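Local atomic coordinates of rifin (Plasmodium falciparum, PDB entry 7JZI), a protein that probably acts as a variant surface antigen of the malaria parasite, in a family whose members can engage inhibitory receptors on human immune cells. Residues D20-G23 / M24-I28; E29-A33 / L34-T38; C82-R85 / E86-V90; D103-T106 / N107-Q111. All coordinates share one frame; numbering follows the deposited sequence.

Contact 1. Residues D20-G23 / M24-I28; sequences DIHG and MKIVI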
ATOM      1  N   ASP B  20      19.952 -23.240  -1.278  1.00183.93           N
ATOM      2  CA  ASP B  20      18.663 -22.787  -1.798  1.00180.90           C
ATOM      3  C   ASP B  20      17.552 -23.022  -0.782  1.00178.95           C
ATOM      4  O   ASP B  20      16.799 -22.093  -0.423  1.00181.99           O
ATOM      5  CB  ASP B  20      18.339 -23.517  -3.101  1.00179.17           C
ATOM      6  CG  ASP B  20      19.050 -22.925  -4.295  1.00174.16           C
ATOM      7  OD1 ASP B  20      19.736 -21.894  -4.135  1.00172.94           O
ATOM      8  OD2 ASP B  20      18.923 -23.500  -5.397  1.00172.71           O
ATOM      9  N   ILE B  21      17.445 -24.265  -0.297  1.00173.25           N
ATOM     10  CA  ILE B  21      16.362 -24.576   0.630  1.00164.40           C
ATOM     11  C   ILE B  21      16.463 -23.745   1.897  1.00164.02           C
ATOM     12  O   ILE B  21      15.448 -23.310   2.437  1.00164.49           O
ATOM     13  CB  ILE B  21      16.301 -26.086   0.951  1.00157.87           C
ATOM     14  CG1 ILE B  21      17.601 -26.610   1.581  1.00158.66           C
ATOM     15  CG2 ILE B  21      15.941 -26.869  -0.289  1.00153.16           C
ATOM     16  CD1 ILE B  21      17.637 -26.617   3.105  1.00146.07           C
ATOM     17  N   HIS B  22      17.658 -23.507   2.402  1.00164.68           N
ATOM     18  CA  HIS B  22      17.731 -22.704   3.605  1.00170.51           C
ATOM     19  C   HIS B  22      17.568 -21.218   3.317  1.00170.64           C
ATOM     20  O   HIS B  22      17.050 -20.499   4.171  1.00167.35           O
ATOM     21  CB  HIS B  22      18.969 -23.095   4.416  1.00179.12           C
ATOM     22  CG  HIS B  22      19.124 -22.353   5.710  1.00178.45           C
ATOM     23  ND1 HIS B  22      18.156 -21.536   6.244  1.00169.91           N
ATOM     24  CD2 HIS B  22      20.055 -22.459   6.682  1.00177.69           C
ATOM     25  CE1 HIS B  22      18.556 -21.046   7.396  1.00164.22           C
ATOM     26  NE2 HIS B  22      19.709 -21.607   7.695  1.00171.69           N
ATOM     27  N   GLY B  23      18.090 -20.700   2.200  1.00178.49           N
ATOM     28  CA  GLY B  23      17.901 -19.289   1.913  1.00166.85           C
ATOM     29  C   GLY B  23      16.446 -18.892   1.764  1.00163.43           C
ATOM     30  O   GLY B  23      16.097 -17.736   2.009  1.00154.88           O
ATOM     31  N   MET B  24      15.582 -19.821   1.336  1.00168.66           N
ATOM     32  CA  MET B  24      14.168 -19.452   1.214  1.00161.44           C
ATOM     33  C   MET B  24      13.415 -19.322   2.546  1.00154.16           C
ATOM     34  O   MET B  24      12.439 -18.562   2.605  1.00153.55           O
ATOM     35  CB  MET B  24      13.426 -20.424   0.304  1.00159.64           C
ATOM     36  CG  MET B  24      12.167 -19.770  -0.273  1.00156.71           C
ATOM     37  SD  MET B  24      11.374 -20.641  -1.624  1.00159.94           S
ATOM     38  CE  MET B  24       9.888 -21.153  -0.783  1.00150.34           C
ATOM     39  N   LYS B  25      13.765 -20.098   3.583  1.00146.53           N
ATOM     40  CA  LYS B  25      12.957 -20.080   4.811  1.00142.56           C
ATOM     41  C   LYS B  25      12.939 -18.709   5.505  1.00142.23           C
ATOM     42  O   LYS B  25      11.865 -18.216   5.898  1.00141.28           O
ATOM     43  CB  LYS B  25      13.430 -21.172   5.776  1.00139.06           C
ATOM     44  CG  LYS B  25      13.875 -22.439   5.077  1.00146.31           C
ATOM     45  CD  LYS B  25      13.723 -23.627   6.003  1.00132.84           C
ATOM     46  CE  LYS B  25      14.292 -24.870   5.385  1.00132.54           C
ATOM     47  NZ  LYS B  25      15.719 -25.015   5.643  1.00143.97           N
ATOM     48  N   ILE B  26      14.110 -18.098   5.710  1.00146.62           N
ATOM     49  CA  ILE B  26      14.137 -16.773   6.325  1.00151.31           C
ATOM     50  C   ILE B  26      13.275 -15.785   5.530  1.00145.98           C
ATOM     51  O   ILE B  26      12.581 -14.931   6.105  1.00149.25           O
ATOM     52  CB  ILE B  26      15.597 -16.306   6.536  1.00149.24           C
ATOM     53  CG1 ILE B  26      16.410 -16.216   5.238  1.00140.31           C
ATOM     54  CG2 ILE B  26      16.350 -17.159   7.585  1.00154.48           C
ATOM     55  CD1 ILE B  26      17.932 -15.891   5.555  1.00141.98           C
ATOM     56  N   VAL B  27      13.280 -15.877   4.201  1.00140.70           N
ATOM     57  CA  VAL B  27      12.467 -14.903   3.484  1.00137.16           C
ATOM     58  C   VAL B  27      10.986 -15.281   3.485  1.00128.65           C
ATOM     59  O   VAL B  27      10.131 -14.398   3.356  1.00135.46           O
ATOM     60  CB  VAL B  27      12.977 -14.676   2.044  1.00140.33           C
ATOM     61  CG1 VAL B  27      14.464 -14.276   2.020  1.00145.49           C
ATOM     62  CG2 VAL B  27      12.741 -15.876   1.150  1.00145.71           C
ATOM     63  N   ILE B  28      10.627 -16.555   3.685  1.00130.41           N
ATOM     64  CA  ILE B  28       9.202 -16.812   3.927  1.00126.71           C
ATOM     65  C   ILE B  28       8.769 -16.189   5.247  1.00133.46           C
ATOM     66  O   ILE B  28       7.635 -15.702   5.374  1.00128.58           O
ATOM     67  CB  ILE B  28       8.806 -18.304   3.789  1.00126.58           C
ATOM     68  CG1 ILE B  28       9.440 -19.299   4.776  1.00133.94           C
ATOM     69  CG2 ILE B  28       8.982 -18.792   2.359  1.00134.13           C
ATOM     70  CD1 ILE B  28       8.705 -19.459   6.112  1.00145.01           C
TER

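Contact 2. Residues E29-A33 / L34-T38; sequences EGLKA and LKVDT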
ATOM      1  N   GLU B  29       9.655 -16.195   6.249  1.00145.85           N
ATOM      2  CA  GLU B  29       9.398 -15.410   7.454  1.00137.73           C
ATOM      3  C   GLU B  29       9.152 -13.956   7.077  1.00133.70           C
ATOM      4  O   GLU B  29       8.232 -13.309   7.596  1.00133.49           O
ATOM      5  CB  GLU B  29      10.571 -15.517   8.434  1.00139.05           C
ATOM      6  CG  GLU B  29      11.151 -16.913   8.630  1.00157.47           C
ATOM      7  CD  GLU B  29      10.444 -17.699   9.719  1.00160.20           C
ATOM      8  OE1 GLU B  29       9.653 -18.606   9.383  1.00155.36           O
ATOM      9  OE2 GLU B  29      10.675 -17.404  10.911  1.00150.77           O
ATOM     10  N   GLY B  30       9.964 -13.439   6.151  1.00128.89           N
ATOM     11  CA  GLY B  30       9.794 -12.061   5.705  1.00130.20           C
ATOM     12  C   GLY B  30       8.440 -11.799   5.057  1.00124.26           C
ATOM     13  O   GLY B  30       7.810 -10.765   5.305  1.00117.50           O
ATOM     14  N   LEU B  31       7.965 -12.744   4.236  1.00127.58           N
ATOM     15  CA  LEU B  31       6.709 -12.523   3.515  1.00119.50           C
ATOM     16  C   LEU B  31       5.500 -12.669   4.420  1.00125.35           C
ATOM     17  O   LEU B  31       4.508 -11.949   4.257  1.00123.29           O
ATOM     18  CB  LEU B  31       6.528 -13.504   2.351  1.00113.50           C
ATOM     19  CG  LEU B  31       7.305 -13.623   1.036  1.00119.29           C
ATOM     20  CD1 LEU B  31       7.666 -12.221   0.596  1.00130.19           C
ATOM     21  CD2 LEU B  31       8.498 -14.561   1.017  1.00134.79           C
ATOM     22  N   LYS B  32       5.551 -13.590   5.374  1.00128.27           N
ATOM     23  CA  LYS B  32       4.437 -13.690   6.307  1.00127.21           C
ATOM     24  C   LYS B  32       4.487 -12.636   7.408  1.00117.57           C
ATOM     25  O   LYS B  32       3.488 -12.453   8.114  1.00107.63           O
ATOM     26  CB  LYS B  32       4.366 -15.113   6.871  1.00120.41           C
ATOM     27  CG  LYS B  32       5.538 -15.565   7.706  1.00136.17           C
ATOM     28  CD  LYS B  32       5.585 -17.092   7.700  1.00144.40           C
ATOM     29  CE  LYS B  32       6.751 -17.635   8.508  1.00148.07           C
ATOM     30  NZ  LYS B  32       6.655 -19.116   8.680  1.00138.20           N
ATOM     31  N   ALA B  33       5.613 -11.934   7.563  1.00117.64           N
ATOM     32  CA  ALA B  33       5.615 -10.711   8.360  1.00108.11           C
ATOM     33  C   ALA B  33       4.838  -9.570   7.700  1.00118.79           C
ATOM     34  O   ALA B  33       4.215  -8.768   8.404  1.00120.19           O
ATOM     35  CB  ALA B  33       7.051 -10.273   8.630  1.00108.94           C
ATOM     36  N   LEU B  34       4.879  -9.466   6.370  1.00117.63           N
ATOM     37  CA  LEU B  34       4.091  -8.519   5.581  1.00107.21           C
ATOM     38  C   LEU B  34       2.651  -8.972   5.358  1.00104.20           C
ATOM     39  O   LEU B  34       1.878  -8.245   4.717  1.00109.81           O
ATOM     40  CB  LEU B  34       4.761  -8.327   4.216  1.00103.74           C
ATOM     41  CG  LEU B  34       6.138  -7.660   4.184  1.00116.30           C
ATOM     42  CD1 LEU B  34       6.369  -6.986   2.853  1.00102.06           C
ATOM     43  CD2 LEU B  34       6.281  -6.651   5.321  1.00126.96           C
ATOM     44  N   LYS B  35       2.315 -10.180   5.821  1.00105.55           N
ATOM     45  CA  LYS B  35       1.058 -10.888   5.542  1.00104.54           C
ATOM     46  C   LYS B  35       0.805 -11.097   4.053  1.00104.94           C
ATOM     47  O   LYS B  35      -0.323 -10.940   3.570  1.00 95.71           O
ATOM     48  CB  LYS B  35      -0.212 -10.304   6.142  1.00102.23           C
ATOM     49  CG  LYS B  35      -0.456 -10.425   7.629  1.00120.44           C
ATOM     50  CD  LYS B  35      -0.722  -9.130   8.336  1.00102.57           C
ATOM     51  CE  LYS B  35      -1.404  -9.617   9.686  1.00117.40           C
ATOM     52  NZ  LYS B  35      -2.436  -8.732  10.190  1.00121.16           N
ATOM     53  N   VAL B  36       1.848 -11.401   3.288  1.00105.45           N
ATOM     54  CA  VAL B  36       1.604 -11.875   1.939  1.00 92.13           C
ATOM     55  C   VAL B  36       0.714 -13.130   1.986  1.00109.19           C
ATOM     56  O   VAL B  36       0.049 -13.466   1.003  1.00117.10           O
ATOM     57  CB  VAL B  36       2.968 -12.124   1.275  1.00112.59           C
ATOM     58  CG1 VAL B  36       2.810 -12.689  -0.111  1.00119.36           C
ATOM     59  CG2 VAL B  36       3.777 -10.843   1.240  1.00111.57           C
ATOM     60  N   ASP B  37       0.654 -13.807   3.140  1.00126.71           N
ATOM     61  CA  ASP B  37      -0.353 -14.810   3.508  1.00112.93           C
ATOM     62  C   ASP B  37      -1.829 -14.481   3.241  1.00103.95           C
ATOM     63  O   ASP B  37      -2.601 -15.357   2.819  1.00107.20           O
ATOM     64  CB  ASP B  37      -0.086 -15.201   4.968  1.00115.95           C
ATOM     65  CG  ASP B  37      -0.721 -16.516   5.347  1.00152.31           C
ATOM     66  OD1 ASP B  37      -0.079 -17.588   5.290  1.00173.55           O
ATOM     67  OD2 ASP B  37      -1.782 -16.384   6.005  1.00155.32           O
ATOM     68  N   THR B  38      -2.269 -13.243   3.436  1.00101.79           N
ATOM     69  CA  THR B  38      -3.715 -13.067   3.371  1.00100.87           C
ATOM     70  C   THR B  38      -4.230 -12.768   1.963  1.00121.27           C
ATOM     71  O   THR B  38      -5.442 -12.860   1.739  1.00125.52           O
ATOM     72  CB  THR B  38      -4.159 -11.990   4.358  1.00 93.48           C
ATOM     73  OG1 THR B  38      -5.543 -11.698   4.155  1.00116.89           O
ATOM     74  CG2 THR B  38      -3.328 -10.732   4.196  1.00103.49           C
TER

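Contact 3. Residues C82-R85 / E86-V90; sequences CVVR and EKLGV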
ATOM      1  N   CYS B  82      -3.939  -4.611   5.260  1.00 76.49           N
ATOM      2  CA  CYS B  82      -3.854  -3.139   5.274  1.00 87.02           C
ATOM      3  C   CYS B  82      -3.045  -2.624   6.470  1.00 95.60           C
ATOM      4  O   CYS B  82      -2.350  -1.621   6.294  1.00 91.13           O
ATOM      5  CB  CYS B  82      -5.254  -2.565   5.137  1.00 88.15           C
ATOM      6  SG  CYS B  82      -6.092  -3.113   3.629  1.00 91.79           S
ATOM      7  N   VAL B  83      -3.089  -3.287   7.623  1.00 92.40           N
ATOM      8  CA  VAL B  83      -2.403  -2.764   8.840  1.00 83.64           C
ATOM      9  C   VAL B  83      -0.897  -2.673   8.602  1.00 87.09           C
ATOM     10  O   VAL B  83      -0.267  -1.792   9.195  1.00 84.05           O
ATOM     11  CB  VAL B  83      -2.738  -3.606  10.081  1.00 87.22           C
ATOM     12  CG1 VAL B  83      -2.170  -5.012   9.992  1.00 93.61           C
ATOM     13  CG2 VAL B  83      -2.303  -2.929  11.371  1.00 76.62           C
ATOM     14  N   VAL B  84      -0.340  -3.515   7.741  1.00 86.20           N
ATOM     15  CA  VAL B  84       1.140  -3.550   7.562  1.00 97.00           C
ATOM     16  C   VAL B  84       1.644  -2.216   7.007  1.00 95.72           C
ATOM     17  O   VAL B  84       2.842  -1.939   7.142  1.00 95.96           O
ATOM     18  CB  VAL B  84       1.591  -4.743   6.703  1.00 94.27           C
ATOM     19  CG1 VAL B  84       1.611  -4.413   5.222  1.00105.37           C
ATOM     20  CG2 VAL B  84       2.945  -5.266   7.147  1.00112.59           C
ATOM     21  N   ARG B  85       0.766  -1.414   6.417  1.00101.00           N
ATOM     22  CA  ARG B  85       1.211  -0.152   5.787  1.00 82.89           C
ATOM     23  C   ARG B  85       1.882   0.724   6.842  1.00 93.88           C
ATOM     24  O   ARG B  85       2.864   1.391   6.506  1.00 88.34           O
ATOM     25  CB  ARG B  85       0.015   0.568   5.169  1.00 83.81           C
ATOM     26  CG  ARG B  85      -0.217   0.264   3.698  1.00 91.75           C
ATOM     27  CD  ARG B  85      -1.478   0.951   3.216  1.00 71.73           C
ATOM     28  NE  ARG B  85      -1.561   0.979   1.766  1.00 81.86           N
ATOM     29  CZ  ARG B  85      -2.619   1.396   1.086  1.00 91.91           C
ATOM     30  NH1 ARG B  85      -2.600   1.391  -0.233  1.00 69.42           N
ATOM     31  NH2 ARG B  85      -3.691   1.816   1.727  1.00110.72           N
ATOM     32  N   GLU B  86       1.378   0.725   8.072  1.00 99.27           N
ATOM     33  CA  GLU B  86       1.933   1.637   9.103  1.00 96.99           C
ATOM     34  C   GLU B  86       3.406   1.307   9.305  1.00100.56           C
ATOM     35  O   GLU B  86       4.206   2.240   9.446  1.00 99.99           O
ATOM     36  CB  GLU B  86       1.198   1.454  10.425  1.00102.77           C
ATOM     37  CG  GLU B  86      -0.248   1.907  10.388  1.00123.35           C
ATOM     38  CD  GLU B  86      -1.020   1.602  11.660  1.00142.61           C
ATOM     39  OE1 GLU B  86      -0.575   0.725  12.424  1.00147.34           O
ATOM     40  OE2 GLU B  86      -2.061   2.248  11.886  1.00155.47           O
ATOM     41  N   LYS B  87       3.737   0.023   9.322  1.00109.27           N
ATOM     42  CA  LYS B  87       5.144  -0.406   9.481  1.00 95.05           C
ATOM     43  C   LYS B  87       5.946   0.068   8.275  1.00 95.71           C
ATOM     44  O   LYS B  87       7.108   0.438   8.455  1.00 97.42           O
ATOM     45  CB  LYS B  87       5.175  -1.922   9.671  1.00104.48           C
ATOM     46  CG  LYS B  87       4.085  -2.453  10.593  1.00 96.10           C
ATOM     47  CD  LYS B  87       4.185  -3.930  10.893  1.00118.56           C
ATOM     48  CE  LYS B  87       3.091  -4.406  11.825  1.00127.92           C
ATOM     49  NZ  LYS B  87       3.282  -5.819  12.230  1.00106.04           N
ATOM     50  N   LEU B  88       5.344   0.031   7.091  1.00 98.31           N
ATOM     51  CA  LEU B  88       6.053   0.433   5.852  1.00 87.85           C
ATOM     52  C   LEU B  88       6.417   1.911   5.930  1.00 91.71           C
ATOM     53  O   LEU B  88       7.424   2.294   5.332  1.00 90.38           O
ATOM     54  CB  LEU B  88       5.176   0.128   4.638  1.00101.60           C
ATOM     55  CG  LEU B  88       4.991  -1.349   4.301  1.00 99.51           C
ATOM     56  CD1 LEU B  88       3.924  -1.522   3.232  1.00 84.05           C
ATOM     57  CD2 LEU B  88       6.300  -1.968   3.843  1.00101.00           C
ATOM     58  N   GLY B  89       5.622   2.707   6.637  1.00 98.43           N
ATOM     59  CA  GLY B  89       5.962   4.129   6.809  1.00 88.58           C
ATOM     60  C   GLY B  89       5.242   5.005   5.817  1.00 89.17           C
ATOM     61  O   GLY B  89       5.543   6.197   5.767  1.00108.93           O
ATOM     62  N   VAL B  90       4.287   4.442   5.092  1.00 90.88           N
ATOM     63  CA  VAL B  90       3.561   5.195   4.036  1.00 90.42           C
ATOM     64  C   VAL B  90       2.432   6.002   4.663  1.00 81.66           C
ATOM     65  O   VAL B  90       1.744   6.697   3.916  1.00109.63           O
ATOM     66  CB  VAL B  90       3.043   4.239   2.954  1.00 91.61           C
ATOM     67  CG1 VAL B  90       4.191   3.571   2.221  1.00100.69           C
ATOM     68  CG2 VAL B  90       2.116   3.191   3.541  1.00 82.66           C
TER

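Contact 4. Residues D103-T106 / N107-Q111; sequences DAIT and NVLKQ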
ATOM      1  N   ASP B 103       8.442   1.310  -3.072  1.00115.05           N
ATOM      2  CA  ASP B 103       9.821   1.439  -2.619  1.00113.80           C
ATOM      3  C   ASP B 103       9.996   0.844  -1.229  1.00109.74           C
ATOM      4  O   ASP B 103      10.985   0.151  -0.970  1.00115.39           O
ATOM      5  CB  ASP B 103      10.252   2.904  -2.646  1.00119.10           C
ATOM      6  CG  ASP B 103      10.678   3.357  -4.029  1.00116.22           C
ATOM      7  OD1 ASP B 103      11.042   2.492  -4.858  1.00106.92           O
ATOM      8  OD2 ASP B 103      10.643   4.577  -4.288  1.00134.09           O
ATOM      9  N   ALA B 104       9.026   1.065  -0.337  1.00107.91           N
ATOM     10  CA  ALA B 104       9.105   0.483   1.000  1.00103.24           C
ATOM     11  C   ALA B 104       9.032  -1.037   0.947  1.00100.40           C
ATOM     12  O   ALA B 104       9.761  -1.727   1.673  1.00109.56           O
ATOM     13  CB  ALA B 104       7.988   1.042   1.880  1.00100.68           C
ATOM     14  N   ILE B 105       8.178  -1.577   0.077  1.00 95.02           N
ATOM     15  CA  ILE B 105       8.082  -3.026  -0.056  1.00106.81           C
ATOM     16  C   ILE B 105       9.396  -3.593  -0.576  1.00113.14           C
ATOM     17  O   ILE B 105       9.896  -4.612  -0.080  1.00122.88           O
ATOM     18  CB  ILE B 105       6.894  -3.390  -0.966  1.00104.02           C
ATOM     19  CG1 ILE B 105       5.593  -2.847  -0.375  1.00104.52           C
ATOM     20  CG2 ILE B 105       6.785  -4.886  -1.144  1.00104.32           C
ATOM     21  CD1 ILE B 105       4.356  -3.325  -1.086  1.00 97.02           C
ATOM     22  N   THR B 106       9.994  -2.926  -1.563  1.00114.51           N
ATOM     23  CA  THR B 106      11.268  -3.391  -2.095  1.00118.17           C
ATOM     24  C   THR B 106      12.386  -3.288  -1.061  1.00127.00           C
ATOM     25  O   THR B 106      13.294  -4.120  -1.052  1.00132.00           O
ATOM     26  CB  THR B 106      11.627  -2.637  -3.380  1.00123.37           C
ATOM     27  OG1 THR B 106      11.347  -1.241  -3.228  1.00122.85           O
ATOM     28  CG2 THR B 106      10.844  -3.197  -4.572  1.00109.73           C
ATOM     29  N   ASN B 107      12.355  -2.281  -0.182  1.00127.25           N
ATOM     30  CA  ASN B 107      13.386  -2.222   0.857  1.00125.98           C
ATOM     31  C   ASN B 107      13.197  -3.318   1.903  1.00120.89           C
ATOM     32  O   ASN B 107      14.179  -3.931   2.353  1.00133.66           O
ATOM     33  CB  ASN B 107      13.389  -0.856   1.553  1.00133.13           C
ATOM     34  CG  ASN B 107      13.729   0.297   0.617  1.00137.98           C
ATOM     35  OD1 ASN B 107      12.924   1.207   0.423  1.00143.64           O
ATOM     36  ND2 ASN B 107      14.932   0.276   0.058  1.00133.07           N
ATOM     37  N   VAL B 108      11.941  -3.632   2.245  1.00122.52           N
ATOM     38  CA  VAL B 108      11.671  -4.782   3.113  1.00123.33           C
ATOM     39  C   VAL B 108      12.251  -6.053   2.505  1.00133.00           C
ATOM     40  O   VAL B 108      13.027  -6.779   3.143  1.00131.67           O
ATOM     41  CB  VAL B 108      10.161  -4.923   3.382  1.00107.96           C
ATOM     42  CG1 VAL B 108       9.815  -6.356   3.735  1.00114.88           C
ATOM     43  CG2 VAL B 108       9.736  -3.995   4.492  1.00 88.78           C
ATOM     44  N   LEU B 109      11.909  -6.336   1.251  1.00130.49           N
ATOM     45  CA  LEU B 109      12.359  -7.606   0.695  1.00135.23           C
ATOM     46  C   LEU B 109      13.782  -7.582   0.163  1.00139.08           C
ATOM     47  O   LEU B 109      14.358  -8.647  -0.044  1.00141.80           O
ATOM     48  CB  LEU B 109      11.410  -8.107  -0.383  1.00127.01           C
ATOM     49  CG  LEU B 109      10.033  -8.310   0.227  1.00127.09           C
ATOM     50  CD1 LEU B 109       8.951  -7.419  -0.282  1.00130.72           C
ATOM     51  CD2 LEU B 109       9.705  -9.761  -0.026  1.00136.64           C
ATOM     52  N   LYS B 110      14.408  -6.418   0.050  1.00137.58           N
ATOM     53  CA  LYS B 110      15.843  -6.384  -0.192  1.00134.34           C
ATOM     54  C   LYS B 110      16.592  -6.720   1.087  1.00142.51           C
ATOM     55  O   LYS B 110      17.600  -7.438   1.059  1.00148.03           O
ATOM     56  CB  LYS B 110      16.248  -5.020  -0.741  1.00126.24           C
ATOM     57  CG  LYS B 110      17.694  -4.917  -1.195  1.00135.54           C
ATOM     58  CD  LYS B 110      17.972  -3.564  -1.835  1.00140.62           C
ATOM     59  CE  LYS B 110      17.228  -3.405  -3.154  1.00132.52           C
ATOM     60  NZ  LYS B 110      17.347  -2.033  -3.728  1.00137.30           N
ATOM     61  N   GLN B 111      16.097  -6.217   2.223  1.00141.69           N
ATOM     62  CA  GLN B 111      16.600  -6.678   3.510  1.00137.65           C
ATOM     63  C   GLN B 111      16.443  -8.189   3.637  1.00143.89           C
ATOM     64  O   GLN B 111      17.387  -8.896   4.015  1.00152.08           O
ATOM     65  CB  GLN B 111      15.852  -5.938   4.630  1.00140.36           C
ATOM     66  CG  GLN B 111      15.986  -6.476   6.047  1.00157.72           C
ATOM     67  CD  GLN B 111      14.900  -7.508   6.370  1.00160.51           C
ATOM     68  OE1 GLN B 111      13.870  -7.569   5.695  1.00159.22           O
ATOM     69  NE2 GLN B 111      15.112  -8.293   7.419  1.00150.36           N
TER

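Contact 1. Residues D20-G23 / M24-I28
K25 folds its side chain back along I21, one helical turn earlier. The two chains lie side by side and point the same way. K25 CG passes 3.2 Å from I21 O. The chain then runs on until NZ reaches the terminal methyl of I21, with NZ to CD1 at 3.6 Å. A first torsion of -36° starts this path by placing K25 CG opposite its carbonyl carbon, and a bend at chi4 (87°) turns the amine at the end. H22 lies near the lysine tip too, its CB 4.0 Å from K25 NZ. The imidazole nitrogen H22 ND1 is 4.3 Å from the same amine, and this closeness may disfavour a protonated histidine. This is ordinary side-chain packing within helix 8-33, one of the long helices of the rifin domain fragment. Its backbone is held by M24 N donating to D20 O at 3.1 Å. K25 N adds a weak bond to H22 O. G23 has no side chain, but its carbonyl oxygen meets later residues: I26 CG1 is 3.6 Å from G23 O, and V27 CG1 is 3.8 Å from it. Helix 101-127 packs on one side of this turn, with I26 on K115 and S119 and V27 on A116. M24 points to different neighbours, F47 and V48 of helix 43-50 and Y53.

Contact 2. Residues E29-A33 / L34-T38
V36 packs back on L31, and the pair closes a Schellman motif at the C-terminal end of helix 8-33. Their CB atoms are 4.0 Å apart, and the side chains cross obliquely. V36 CG2 also lies 4.0 Å from L31 CB. This is the apolar pairing across the helix end that commonly goes with the motif. The defining 6→1 bond joins residues five positions apart. V36 N donates to L31 O at 2.9 Å, with an N-H...O angle of 155°. Inside that loop, K35 N makes a weak bond to K32 O. The chain can turn this way because K35 leaves the helix with a positive phi of 57°. L34 comes just before it. Its N-H is shared between two weak bonds, to G30 O and L31 O, so L31 O takes a hydrogen from L34 as well as from V36. The L34 side chain starts with CB 3.6 Å from L31 O, and its CG lies against G30 O.

The next shell surrounds L31, L34 and V36. L31 rests on L59 and L109, L34 on V108 and L109, and V36 on F44 and I63. These residues belong to three other helices, so the turn is packed between them as the chain leaves for helix 43-50. On the exposed side of the last helical turn, K32 reaches back to E29 in a salt bridge whose hydrogen bond is weak. A first torsion of 64° and an extended chain beyond carry its amine there, and K32 NZ stops 3.1 Å from E29 OE1.

Contact 3. Residues C82-R85 / E86-V90
R85 meets V90 with its stem rather than its flat guanidinium group. The two side chains cross at about a right angle, and V90 CG2 lies 3.7 Å from R85 CB and the same distance from R85 CG. From CG to NE the arginine is extended, which carries the guanidinium past V90 to another protein chain. There it makes a cation-pi contact with an aromatic side chain, and NH2 bonds to that chain's backbone. The second flat group is the E86 carboxylate. Its OE1 is approached by a methyl of V83, with CG2 4.2 Å away, and E86 also packs on an aromatic side chain of the other protein. Both groups project from the short helix 84-88, just after C82, the disulfide partner of C71. E86 N donates to V83 O at 3.2 Å. The next two bonds are of the regular helical type: L88 N to V84 O at 3.2 Å, and G89 N to R85 O at 3.1 Å. G89, with a positive phi of 97°, is the first residue past the helix. The turn that follows brings V90 back over R85. On the inner side, V84 CG1 meets L88 CD1 at 4.2 Å. The V84 and K87 side chains also cross at about a right angle, with V84 CG2 4.2 Å from K87 CD. L88 continues onto A104 and V108 of helix 101-127, and V84 onto L34.

Contact 4. Residues D103-T106 / N107-Q111
Side-chain packing one turn apart joins I105 to L109 near the start of helix 101-127, the last long helix of the modelled domain. The two side chains lie alongside each other and point the same way. I105 CG2 meets L109 CD1 at 3.4 Å. The I105 torsion of -59° turns CG2 opposite the backbone N and towards the leucine. Regular backbone bonds hold the pair in place: L109 N to I105 O at 3.0 Å, V108 N to A104 O at 3.0 Å, and N107 N to D103 O at 2.9 Å. K110 N closes the series on T106 O. V108 CG2 lies 3.6 Å from A104 O of the turn before. Around this face, I105 rests on I63 and M67 of helix 56-70, L109 on L34, and V108 on L34 and L88. T106 touches A60. Its OG1 has K102 O and D103 O within reach, and which takes the proton is not settled. D103, N107 and K110 are exposed. The helix is therefore amphipathic here: apolar branches pack inward, charged and amide groups lie outward, and the threonine hydroxyl is satisfied by a main-chain carbonyl of its own helix.

Overall arrangement
Contacts 1 and 2 follow each other on helix 8-33, with centres 13 Å apart. Contacts 2, 3 and 4 touch one another pairwise. L31 CD1 of contact 2 lies 3.3 Å from L109 CD2 of contact 4, and L34 CA lies 3.8 Å from V84 CG2 of contact 3. Contacts 3 and 4 meet through L88 CD2 and V108 CG2 at 4.0 Å. Contact 1 stands away from contact 3, on the opposite side of the chain's centre, with centres about 24 Å apart. Of the four, contact 3 reaches the other protein chain. A platinum ion bound at M98 and K100 lies about 10 Å from the V90 side chain and about 9 Å from that of D103.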